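Local structure of hypothetical protein, IPT/TIG domain protein (Bacteroides ovatus, 4HW6) at residues D356-R368 / Q398-D410. The protein is of unknown function but, with an IPT/TIG domain joined to a six-bladed beta-propeller, probably serves as an auxiliary protein in carbohydrate or other nutrient binding. Residues are numbered along the deposited sequence; the frame is centred on the assembly and turned at random.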
loop_
_atom_site.group_PDB
_atom_site.type_symbol
_atom_site.label_atom_id
_atom_site.label_comp_id
_atom_site.label_asym_id
_atom_site.label_seq_id
_atom_site.Cartn_x
_atom_site.Cartn_y
_atom_site.Cartn_z
ATOM N N ASP A 356 -5.500 8.482 -7.102
ATOM C CA ASP A 356 -5.726 7.293 -7.877
ATOM C C ASP A 356 -6.309 6.213 -6.954
ATOM O O ASP A 356 -6.135 6.264 -5.739
ATOM C CB ASP A 356 -4.415 6.782 -8.481
ATOM C CG ASP A 356 -4.039 7.469 -9.782
ATOM O OD1 ASP A 356 -4.925 7.874 -10.559
ATOM O OD2 ASP A 356 -2.818 7.575 -10.063
ATOM N N PHE A 357 -6.998 5.242 -7.540
ATOM C CA PHE A 357 -7.605 4.132 -6.812
ATOM C C PHE A 357 -6.861 2.840 -7.204
ATOM O O PHE A 357 -7.020 2.334 -8.326
ATOM C CB PHE A 357 -9.097 4.041 -7.141
ATOM C CG PHE A 357 -9.863 3.066 -6.272
ATOM C CD1 PHE A 357 -10.031 3.319 -4.898
ATOM C CD2 PHE A 357 -10.452 1.932 -6.822
ATOM C CE1 PHE A 357 -10.762 2.441 -4.099
ATOM C CE2 PHE A 357 -11.181 1.068 -6.025
ATOM C CZ PHE A 357 -11.336 1.331 -4.673
ATOM N N TYR A 358 -6.045 2.321 -6.283
ATOM C CA TYR A 358 -5.306 1.067 -6.500
ATOM C C TYR A 358 -6.093 -0.080 -5.943
ATOM O O TYR A 358 -6.554 -0.033 -4.803
ATOM C CB TYR A 358 -3.939 1.104 -5.806
ATOM C CG TYR A 358 -2.950 2.015 -6.475
ATOM C CD1 TYR A 358 -3.034 3.410 -6.363
ATOM C CD2 TYR A 358 -1.885 1.482 -7.187
ATOM C CE1 TYR A 358 -2.110 4.228 -6.982
ATOM C CE2 TYR A 358 -0.980 2.285 -7.840
ATOM C CZ TYR A 358 -1.082 3.642 -7.725
ATOM O OH TYR A 358 -0.143 4.369 -8.367
ATOM N N PHE A 359 -6.261 -1.128 -6.737
ATOM C CA PHE A 359 -6.992 -2.279 -6.294
ATOM C C PHE A 359 -6.388 -3.589 -6.724
ATOM O O PHE A 359 -5.684 -3.684 -7.748
ATOM C CB PHE A 359 -8.476 -2.209 -6.721
ATOM C CG PHE A 359 -8.704 -2.238 -8.211
ATOM C CD1 PHE A 359 -8.583 -1.099 -8.988
ATOM C CD2 PHE A 359 -9.062 -3.418 -8.847
ATOM C CE1 PHE A 359 -8.789 -1.143 -10.365
ATOM C CE2 PHE A 359 -9.283 -3.460 -10.214
ATOM C CZ PHE A 359 -9.146 -2.328 -10.975
ATOM N N CYS A 360 -6.670 -4.619 -5.917
ATOM C CA CYS A 360 -6.245 -5.965 -6.250
ATOM C C CYS A 360 -7.299 -6.638 -7.134
ATOM O O CYS A 360 -8.474 -6.664 -6.793
ATOM C CB CYS A 360 -6.056 -6.766 -4.976
ATOM S SG CYS A 360 -4.581 -6.211 -4.103
ATOM N N ASP A 361 -6.863 -7.133 -8.283
ATOM C CA ASP A 361 -7.735 -7.809 -9.235
ATOM C C ASP A 361 -7.350 -9.272 -9.046
ATOM O O ASP A 361 -6.399 -9.755 -9.636
ATOM C CB ASP A 361 -7.459 -7.272 -10.638
ATOM C CG ASP A 361 -8.661 -7.375 -11.589
ATOM O OD1 ASP A 361 -9.823 -7.141 -11.166
ATOM O OD2 ASP A 361 -8.421 -7.647 -12.789
ATOM N N ARG A 362 -8.074 -9.949 -8.161
ATOM C CA ARG A 362 -7.662 -11.226 -7.639
ATOM C C ARG A 362 -7.462 -12.282 -8.708
ATOM O O ARG A 362 -6.464 -13.038 -8.686
ATOM C CB ARG A 362 -8.677 -11.689 -6.591
ATOM C CG ARG A 362 -8.377 -13.030 -5.953
ATOM C CD ARG A 362 -9.439 -13.373 -4.932
ATOM N NE ARG A 362 -9.402 -14.787 -4.533
ATOM C CZ ARG A 362 -9.013 -15.274 -3.344
ATOM N NH1 ARG A 362 -8.535 -14.510 -2.364
ATOM N NH2 ARG A 362 -9.094 -16.587 -3.137
ATOM N N ASP A 363 -8.368 -12.339 -9.663
ATOM C CA ASP A 363 -8.354 -13.430 -10.636
ATOM C C ASP A 363 -7.611 -13.155 -11.931
ATOM O O ASP A 363 -7.361 -14.084 -12.686
ATOM C CB ASP A 363 -9.780 -13.945 -10.864
ATOM C CG ASP A 363 -10.396 -14.492 -9.581
ATOM O OD1 ASP A 363 -9.756 -15.291 -8.895
ATOM O OD2 ASP A 363 -11.502 -14.082 -9.215
ATOM N N SER A 364 -7.183 -11.905 -12.150
ATOM C CA SER A 364 -6.166 -11.610 -13.149
ATOM C C SER A 364 -4.764 -11.578 -12.541
ATOM O O SER A 364 -3.775 -11.456 -13.275
ATOM C CB SER A 364 -6.436 -10.288 -13.870
ATOM O OG SER A 364 -6.230 -9.198 -13.002
ATOM N N HIS A 365 -4.698 -11.696 -11.208
ATOM C CA HIS A 365 -3.453 -11.751 -10.425
ATOM C C HIS A 365 -2.630 -10.471 -10.543
ATOM O O HIS A 365 -1.384 -10.503 -10.620
ATOM C CB HIS A 365 -2.635 -12.990 -10.775
ATOM C CG HIS A 365 -3.443 -14.252 -10.744
ATOM N ND1 HIS A 365 -3.694 -14.941 -9.574
ATOM C CD2 HIS A 365 -4.033 -14.959 -11.738
ATOM C CE1 HIS A 365 -4.420 -16.008 -9.851
ATOM N NE2 HIS A 365 -4.675 -16.024 -11.150
ATOM N N THR A 366 -3.323 -9.334 -10.496
ATOM C CA THR A 366 -2.681 -8.044 -10.643
ATOM C C THR A 366 -3.108 -7.039 -9.580
ATOM O O THR A 366 -4.160 -7.171 -8.919
ATOM C CB THR A 366 -2.973 -7.438 -12.036
ATOM O OG1 THR A 366 -4.396 -7.345 -12.230
ATOM C CG2 THR A 366 -2.363 -8.289 -13.144
ATOM N N VAL A 367 -2.276 -6.024 -9.429
ATOM C CA VAL A 367 -2.654 -4.778 -8.806
ATOM C C VAL A 367 -2.892 -3.796 -9.960
ATOM O O VAL A 367 -2.049 -3.666 -10.862
ATOM C CB VAL A 367 -1.563 -4.252 -7.853
ATOM C CG1 VAL A 367 -1.980 -2.902 -7.257
ATOM C CG2 VAL A 367 -1.282 -5.272 -6.723
ATOM N N ARG A 368 -4.053 -3.142 -9.951
ATOM C CA ARG A 368 -4.478 -2.273 -11.045
ATOM C C ARG A 368 -4.788 -0.900 -10.492
ATOM O O ARG A 368 -4.900 -0.733 -9.274
ATOM C CB ARG A 368 -5.653 -2.902 -11.820
ATOM C CG ARG A 368 -5.251 -4.265 -12.377
ATOM C CD ARG A 368 -6.318 -4.995 -13.162
ATOM N NE ARG A 368 -6.430 -4.461 -14.510
ATOM C CZ ARG A 368 -7.392 -4.834 -15.346
ATOM N NH1 ARG A 368 -8.264 -5.761 -14.971
ATOM N NH2 ARG A 368 -7.476 -4.324 -16.550
ATOM N N GLN A 398 8.496 -8.942 -14.481
ATOM C CA GLN A 398 8.932 -10.092 -13.661
ATOM C C GLN A 398 7.923 -10.593 -12.630
ATOM O O GLN A 398 7.726 -11.812 -12.480
ATOM C CB GLN A 398 10.238 -9.754 -12.939
ATOM C CG GLN A 398 11.403 -9.458 -13.875
ATOM C CD GLN A 398 12.696 -9.122 -13.141
ATOM O OE1 GLN A 398 12.675 -8.500 -12.071
ATOM N NE2 GLN A 398 13.827 -9.537 -13.708
ATOM N N ALA A 399 7.319 -9.675 -11.896
ATOM C CA ALA A 399 6.579 -10.036 -10.703
ATOM C C ALA A 399 5.331 -10.846 -11.014
ATOM O O ALA A 399 4.613 -10.578 -12.007
ATOM C CB ALA A 399 6.195 -8.814 -9.914
ATOM N N LEU A 400 5.075 -11.809 -10.124
ATOM C CA LEU A 400 3.896 -12.671 -10.164
ATOM C C LEU A 400 3.283 -12.777 -8.779
ATOM O O LEU A 400 3.997 -12.927 -7.766
ATOM C CB LEU A 400 4.242 -14.075 -10.676
ATOM C CG LEU A 400 4.519 -14.158 -12.170
ATOM C CD1 LEU A 400 5.196 -15.483 -12.537
ATOM C CD2 LEU A 400 3.234 -13.936 -12.993
ATOM N N PHE A 401 1.960 -12.705 -8.760
ATOM C CA PHE A 401 1.157 -12.890 -7.578
ATOM C C PHE A 401 0.266 -14.106 -7.800
ATOM O O PHE A 401 0.134 -14.611 -8.913
ATOM C CB PHE A 401 0.204 -11.724 -7.368
ATOM C CG PHE A 401 0.888 -10.383 -7.159
ATOM C CD1 PHE A 401 1.419 -10.046 -5.928
ATOM C CD2 PHE A 401 0.943 -9.458 -8.186
ATOM C CE1 PHE A 401 2.024 -8.804 -5.726
ATOM C CE2 PHE A 401 1.539 -8.221 -7.988
ATOM C CZ PHE A 401 2.080 -7.900 -6.754
ATOM N N ASN A 402 -0.422 -14.506 -6.748
ATOM C CA ASN A 402 -1.402 -15.609 -6.856
ATOM C C ASN A 402 -2.567 -15.277 -5.953
ATOM O O ASN A 402 -2.508 -15.501 -4.730
ATOM C CB ASN A 402 -0.778 -16.961 -6.472
ATOM C CG ASN A 402 -1.654 -18.139 -6.833
ATOM O OD1 ASN A 402 -2.828 -17.960 -7.204
ATOM N ND2 ASN A 402 -1.081 -19.360 -6.767
ATOM N N HIS A 403 -3.604 -14.728 -6.568
ATOM C CA HIS A 403 -4.795 -14.222 -5.878
ATOM C C HIS A 403 -4.487 -13.071 -4.922
ATOM O O HIS A 403 -4.791 -13.106 -3.723
ATOM C CB HIS A 403 -5.552 -15.371 -5.215
ATOM C CG HIS A 403 -6.169 -16.298 -6.197
ATOM N ND1 HIS A 403 -6.258 -17.654 -5.986
ATOM C CD2 HIS A 403 -6.747 -16.066 -7.401
ATOM C CE1 HIS A 403 -6.854 -18.219 -7.027
ATOM N NE2 HIS A 403 -7.175 -17.276 -7.893
ATOM N N PRO A 404 -3.884 -12.003 -5.465
ATOM C CA PRO A 404 -3.748 -10.826 -4.641
ATOM C C PRO A 404 -5.126 -10.288 -4.307
ATOM O O PRO A 404 -5.944 -10.139 -5.211
ATOM C CB PRO A 404 -2.987 -9.856 -5.545
ATOM C CG PRO A 404 -3.292 -10.274 -6.932
ATOM C CD PRO A 404 -3.576 -11.747 -6.879
ATOM N N THR A 405 -5.381 -9.961 -3.045
ATOM C CA THR A 405 -6.729 -9.693 -2.585
ATOM C C THR A 405 -6.877 -8.410 -1.777
ATOM O O THR A 405 -7.775 -7.617 -2.020
ATOM C CB THR A 405 -7.231 -10.894 -1.760
ATOM O OG1 THR A 405 -7.172 -12.068 -2.585
ATOM C CG2 THR A 405 -8.654 -10.698 -1.278
ATOM N N SER A 406 -5.989 -8.204 -0.825
ATOM C CA SER A 406 -6.022 -7.077 0.051
ATOM C C SER A 406 -4.866 -6.123 -0.250
ATOM O O SER A 406 -3.826 -6.517 -0.822
ATOM C CB SER A 406 -5.992 -7.578 1.508
ATOM O OG SER A 406 -4.822 -8.341 1.760
ATOM N N ILE A 407 -5.053 -4.859 0.105
ATOM C CA ILE A 407 -4.091 -3.829 -0.190
ATOM C C ILE A 407 -4.133 -2.728 0.874
ATOM O O ILE A 407 -5.192 -2.342 1.377
ATOM C CB ILE A 407 -4.275 -3.276 -1.629
ATOM C CG1 ILE A 407 -3.172 -2.284 -2.003
ATOM C CG2 ILE A 407 -5.685 -2.672 -1.806
ATOM C CD1 ILE A 407 -3.154 -1.923 -3.490
ATOM N N ALA A 408 -2.956 -2.213 1.200
ATOM C CA ALA A 408 -2.812 -1.044 2.064
ATOM C C ALA A 408 -1.637 -0.198 1.582
ATOM O O ALA A 408 -0.697 -0.723 0.962
ATOM C CB ALA A 408 -2.622 -1.472 3.517
ATOM N N TYR A 409 -1.718 1.115 1.783
ATOM C CA TYR A 409 -0.620 1.998 1.439
ATOM C C TYR A 409 -0.079 2.632 2.696
ATOM O O TYR A 409 -0.809 3.303 3.429
ATOM C CB TYR A 409 -1.045 3.080 0.424
ATOM C CG TYR A 409 0.148 3.888 -0.011
ATOM C CD1 TYR A 409 1.090 3.363 -0.893
ATOM C CD2 TYR A 409 0.376 5.147 0.500
ATOM C CE1 TYR A 409 2.210 4.086 -1.259
ATOM C CE2 TYR A 409 1.490 5.889 0.108
ATOM C CZ TYR A 409 2.403 5.343 -0.773
ATOM O OH TYR A 409 3.535 6.084 -1.115
ATOM N N ASP A 410 1.210 2.425 2.926
ATOM C CA ASP A 410 1.912 2.922 4.088
ATOM C C ASP A 410 2.508 4.263 3.700
ATOM O O ASP A 410 3.514 4.320 2.985
ATOM C CB ASP A 410 2.995 1.919 4.447
ATOM C CG ASP A 410 3.741 2.249 5.723
ATOM O OD1 ASP A 410 3.831 3.437 6.116
ATOM O OD2 ASP A 410 4.289 1.278 6.301
HETATM O O HOH W 1 0.697 -12.080 -11.375
#
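The guanidinium of Arg362 lies flat on the imidazole of His403, planes 6° and centres 4.6 Å apart, with His403 CB over the middle of one guanidinium face. At its edge NH1 donates to Thr405 OG1 at 2.8 Å, the acceptor tilted somewhat from the guanidinium plane. Extended from CG to NE, with CG anti to the backbone nitrogen (chi1 180°), the side chain runs beside Thr405. The His403 ring meets Arg362 O at its edge through CD2 (3.3 Å) and has Asn402 OD1 over one face, toward the rim; its ND1 is hydrogen-bonded to Asp422 OD2. His365 takes Arg362 O over one face of its ring, toward the rim; at its edge ND1 accepts the backbone N-H of His403, in the ring plane and nearly straight (3.0 Å, 167°). Phe401 turns its ring edge, at CD2, to His365 O, which a water links to Phe401 N.

Pro404 CD packs on His365 CA (3.5 Å) at the turn, where His365 and Thr366 both face Asp361 in a G1 beta bulge. Farther along, Ile407 sits against Cys360 SG and, through CD1, against Tyr358 CB and Val367 CG1. Strands 355-361 and 404-410 lie in separate propeller sheets, so the contact probably joins neighbouring blades. With an alanine in place of Arg362, Thr405 OG1 would probably lose this donor and the His403 ring its flat neighbour. Pro404 O is buried without a hydrogen-bond partner and approached by carbons, Arg362 CA nearest (3.2 Å). Polar bonds gather at the turn, while the strands meet mainly through apolar side chains and Cys360 set against carbonyl oxygens.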